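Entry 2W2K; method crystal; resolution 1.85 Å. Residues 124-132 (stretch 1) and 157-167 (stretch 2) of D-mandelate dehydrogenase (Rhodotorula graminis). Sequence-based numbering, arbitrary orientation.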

# COMPACT_ATOMS: atom_id res chain seq x y z
N LEU B 124 -2.19 -4.10 -2.78
CA LEU B 124 -1.66 -5.32 -3.44
C LEU B 124 -0.64 -4.98 -4.57
O LEU B 124 0.37 -5.69 -4.73
CB LEU B 124 -2.79 -6.18 -4.00
CG LEU B 124 -3.86 -6.73 -3.02
CD1 LEU B 124 -4.95 -7.45 -3.81
CD2 LEU B 124 -3.18 -7.68 -1.98
N ILE B 125 -0.90 -3.90 -5.32
CA ILE B 125 0.05 -3.40 -6.37
C ILE B 125 1.41 -3.00 -5.77
O ILE B 125 2.49 -3.41 -6.26
CB ILE B 125 -0.56 -2.22 -7.23
CG1 ILE B 125 -1.72 -2.74 -8.09
CG2 ILE B 125 0.52 -1.59 -8.15
CD1 ILE B 125 -2.61 -1.59 -8.76
N LEU B 126 1.37 -2.22 -4.68
CA LEU B 126 2.59 -1.90 -3.93
C LEU B 126 3.28 -3.19 -3.42
O LEU B 126 4.49 -3.35 -3.60
CB LEU B 126 2.31 -0.90 -2.79
CG LEU B 126 2.00 0.55 -3.21
CD1 LEU B 126 1.19 1.34 -2.14
CD2 LEU B 126 3.27 1.33 -3.59
N SER B 127 2.51 -4.10 -2.82
CA SER B 127 3.09 -5.38 -2.33
C SER B 127 3.85 -6.21 -3.39
O SER B 127 4.96 -6.69 -3.12
CB SER B 127 2.02 -6.24 -1.61
OG SER B 127 2.62 -7.36 -0.97
N VAL B 128 3.26 -6.37 -4.58
CA VAL B 128 3.86 -7.22 -5.62
C VAL B 128 5.09 -6.59 -6.29
O VAL B 128 5.99 -7.31 -6.77
CB VAL B 128 2.81 -7.74 -6.69
CG1 VAL B 128 1.70 -8.61 -6.02
CG2 VAL B 128 2.18 -6.61 -7.53
N PHE B 129 5.15 -5.25 -6.34
CA PHE B 129 6.32 -4.54 -6.89
C PHE B 129 7.51 -4.55 -5.89
O PHE B 129 8.67 -4.66 -6.31
CB PHE B 129 5.98 -3.09 -7.31
CG PHE B 129 5.53 -2.94 -8.77
CD1 PHE B 129 4.17 -2.82 -9.09
CD2 PHE B 129 6.49 -2.88 -9.82
CE1 PHE B 129 3.75 -2.67 -10.43
CE2 PHE B 129 6.08 -2.74 -11.16
CZ PHE B 129 4.71 -2.64 -11.47
N ARG B 130 7.20 -4.46 -4.59
CA ARG B 130 8.21 -4.26 -3.52
C ARG B 130 8.63 -5.54 -2.74
O ARG B 130 9.60 -5.51 -1.95
CB ARG B 130 7.70 -3.16 -2.56
CG ARG B 130 7.44 -1.79 -3.29
CD ARG B 130 8.73 -1.20 -4.02
NE ARG B 130 9.76 -0.98 -2.99
CZ ARG B 130 9.87 0.12 -2.24
NH1 ARG B 130 9.08 1.19 -2.46
NH2 ARG B 130 10.77 0.14 -1.25
N LEU B 131 7.91 -6.64 -2.99
CA LEU B 131 8.07 -7.92 -2.27
C LEU B 131 7.89 -7.75 -0.73
O LEU B 131 8.62 -8.33 0.08
CB LEU B 131 9.42 -8.62 -2.65
CG LEU B 131 9.65 -8.71 -4.18
CD1 LEU B 131 11.05 -9.24 -4.51
CD2 LEU B 131 8.54 -9.54 -4.87
N ALA B 132 6.88 -6.97 -0.35
CA ALA B 132 6.67 -6.60 1.06
C ALA B 132 6.12 -7.75 1.91
O ALA B 132 6.39 -7.83 3.12
CB ALA B 132 5.74 -5.38 1.14
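Stretch 2, residues 157-167: SAHNPRGHVLG

Stretch 2 packs against the C-terminal end of the helix 124-130 as a largely extended loop, interrupted by a type II turn from Pro161 to His164 and passing into a strand at Val165. The direction follows from the order of contacts: Ser157 lies at Leu131 (Ser157 CB to Leu131 CD1, 3.7 Å), Ala158 and His159 lie beside Arg130 and Phe129, and Leu166 reaches Ile125 (Leu166 CD1 to Ile125 CD1, 3.9 Å). Stretch 2 therefore runs back along the helix as its own numbering rises. In the backbone register, Arg130 CA lies 4.9 Å from Ala158 CA. Next to it, Phe129 CA lies 5.6 Å from His159 CA.

Phe129 gives up the most surface, 113 Å² of the 514 Å² buried in total. Its CA-to-CB bond points toward stretch 2, and Pro161, with 71 Å² covered, lies over one face of its ring: Pro161 CA is 4.0 Å from the Phe129 ring centroid and 6° off the normal, the geometry of a CH-pi contact. Pro161 CG also approaches Phe129 CD1 at 3.9 Å. The turn, closed by His164 N to Pro161 O at 3.0 Å, brings the His164 ring to the same phenylalanine, with His164 CG 4.0 Å from Phe129 CE2; the planes meet obliquely at 51°.

The backbone of Phe129 supplies the polar anchor. Near the helix end its carbonyl accepts from stretch 2: His159 N donates to Phe129 O at 3.1 Å with a nearly linear angle of 169°. A water donates to both Phe129 O (2.8 Å) and Ser157 O (2.9 Å).

Arg130, with 53 Å² covered, starts away from stretch 2, but its chain, m at chi1 to chi3, curls back so that Arg130 CD lies 3.4 Å from His159 O. A second water links Arg130 NH1 (2.8 Å) to Asn160 OD1 (2.7 Å), bridging a direct NH1 to OD1 separation of 4.2 Å.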

# COMPACT_ATOMS: atom_id res chain seq x y z
N SER B 157 15.42 -7.76 -6.87
CA SER B 157 14.18 -7.99 -7.66
C SER B 157 13.10 -6.91 -7.50
O SER B 157 12.16 -6.84 -8.32
CB SER B 157 13.53 -9.36 -7.32
OG SER B 157 14.40 -10.47 -7.57
N ALA B 158 13.20 -6.09 -6.46
CA ALA B 158 12.18 -5.04 -6.22
C ALA B 158 12.29 -3.83 -7.18
O ALA B 158 13.42 -3.38 -7.49
CB ALA B 158 12.24 -4.59 -4.74
N HIS B 159 11.14 -3.29 -7.61
CA HIS B 159 11.05 -2.11 -8.52
C HIS B 159 10.04 -1.04 -8.06
O HIS B 159 9.04 -1.39 -7.43
CB HIS B 159 10.65 -2.58 -9.94
CG HIS B 159 11.82 -2.95 -10.82
ND1 HIS B 159 12.16 -4.26 -11.09
CD2 HIS B 159 12.70 -2.19 -11.49
CE1 HIS B 159 13.21 -4.28 -11.89
NE2 HIS B 159 13.57 -3.03 -12.14
N ASN B 160 10.28 0.26 -8.36
CA ASN B 160 9.20 1.28 -8.20
C ASN B 160 8.10 1.07 -9.26
O ASN B 160 8.42 0.81 -10.43
CB ASN B 160 9.71 2.73 -8.33
CG ASN B 160 10.70 3.13 -7.22
OD1 ASN B 160 10.58 2.69 -6.07
ND2 ASN B 160 11.66 3.99 -7.57
N PRO B 161 6.80 1.13 -8.86
CA PRO B 161 5.74 1.15 -9.90
C PRO B 161 5.93 2.26 -10.97
O PRO B 161 5.57 2.06 -12.16
CB PRO B 161 4.44 1.35 -9.08
CG PRO B 161 4.77 0.72 -7.70
CD PRO B 161 6.23 1.16 -7.49
N ARG B 162 6.50 3.41 -10.56
CA ARG B 162 6.68 4.59 -11.43
C ARG B 162 7.27 4.19 -12.80
O ARG B 162 8.30 3.52 -12.86
CB ARG B 162 7.59 5.65 -10.76
CG ARG B 162 7.71 6.96 -11.56
CD ARG B 162 8.49 8.00 -10.74
NE ARG B 162 8.83 9.18 -11.53
N GLY B 163 6.59 4.63 -13.87
CA GLY B 163 7.05 4.46 -15.27
C GLY B 163 6.76 3.09 -15.87
O GLY B 163 7.00 2.88 -17.08
N HIS B 164 6.23 2.16 -15.07
CA HIS B 164 5.82 0.83 -15.55
C HIS B 164 4.35 0.84 -15.96
O HIS B 164 3.60 1.74 -15.57
CB HIS B 164 6.07 -0.26 -14.50
CG HIS B 164 7.52 -0.49 -14.18
ND1 HIS B 164 8.19 0.22 -13.20
CD2 HIS B 164 8.42 -1.37 -14.68
CE1 HIS B 164 9.44 -0.19 -13.14
NE2 HIS B 164 9.61 -1.15 -14.03
N VAL B 165 3.94 -0.17 -16.72
CA VAL B 165 2.57 -0.23 -17.27
C VAL B 165 1.62 -1.04 -16.37
O VAL B 165 1.88 -2.21 -16.05
CB VAL B 165 2.58 -0.86 -18.71
CG1 VAL B 165 1.12 -1.11 -19.26
CG2 VAL B 165 3.41 -0.00 -19.67
N LEU B 166 0.52 -0.41 -15.97
CA LEU B 166 -0.63 -1.10 -15.38
C LEU B 166 -1.57 -1.56 -16.50
O LEU B 166 -2.06 -0.73 -17.29
CB LEU B 166 -1.39 -0.18 -14.42
CG LEU B 166 -2.57 -0.76 -13.64
CD1 LEU B 166 -2.03 -1.84 -12.65
CD2 LEU B 166 -3.37 0.35 -12.92
N GLY B 167 -1.83 -2.87 -16.59
CA GLY B 167 -2.82 -3.37 -17.56
C GLY B 167 -4.17 -3.68 -16.91
O GLY B 167 -4.30 -4.67 -16.14
O HOH W 1 9.38 -6.00 -8.71
O HOH W 2 8.15 2.10 -4.96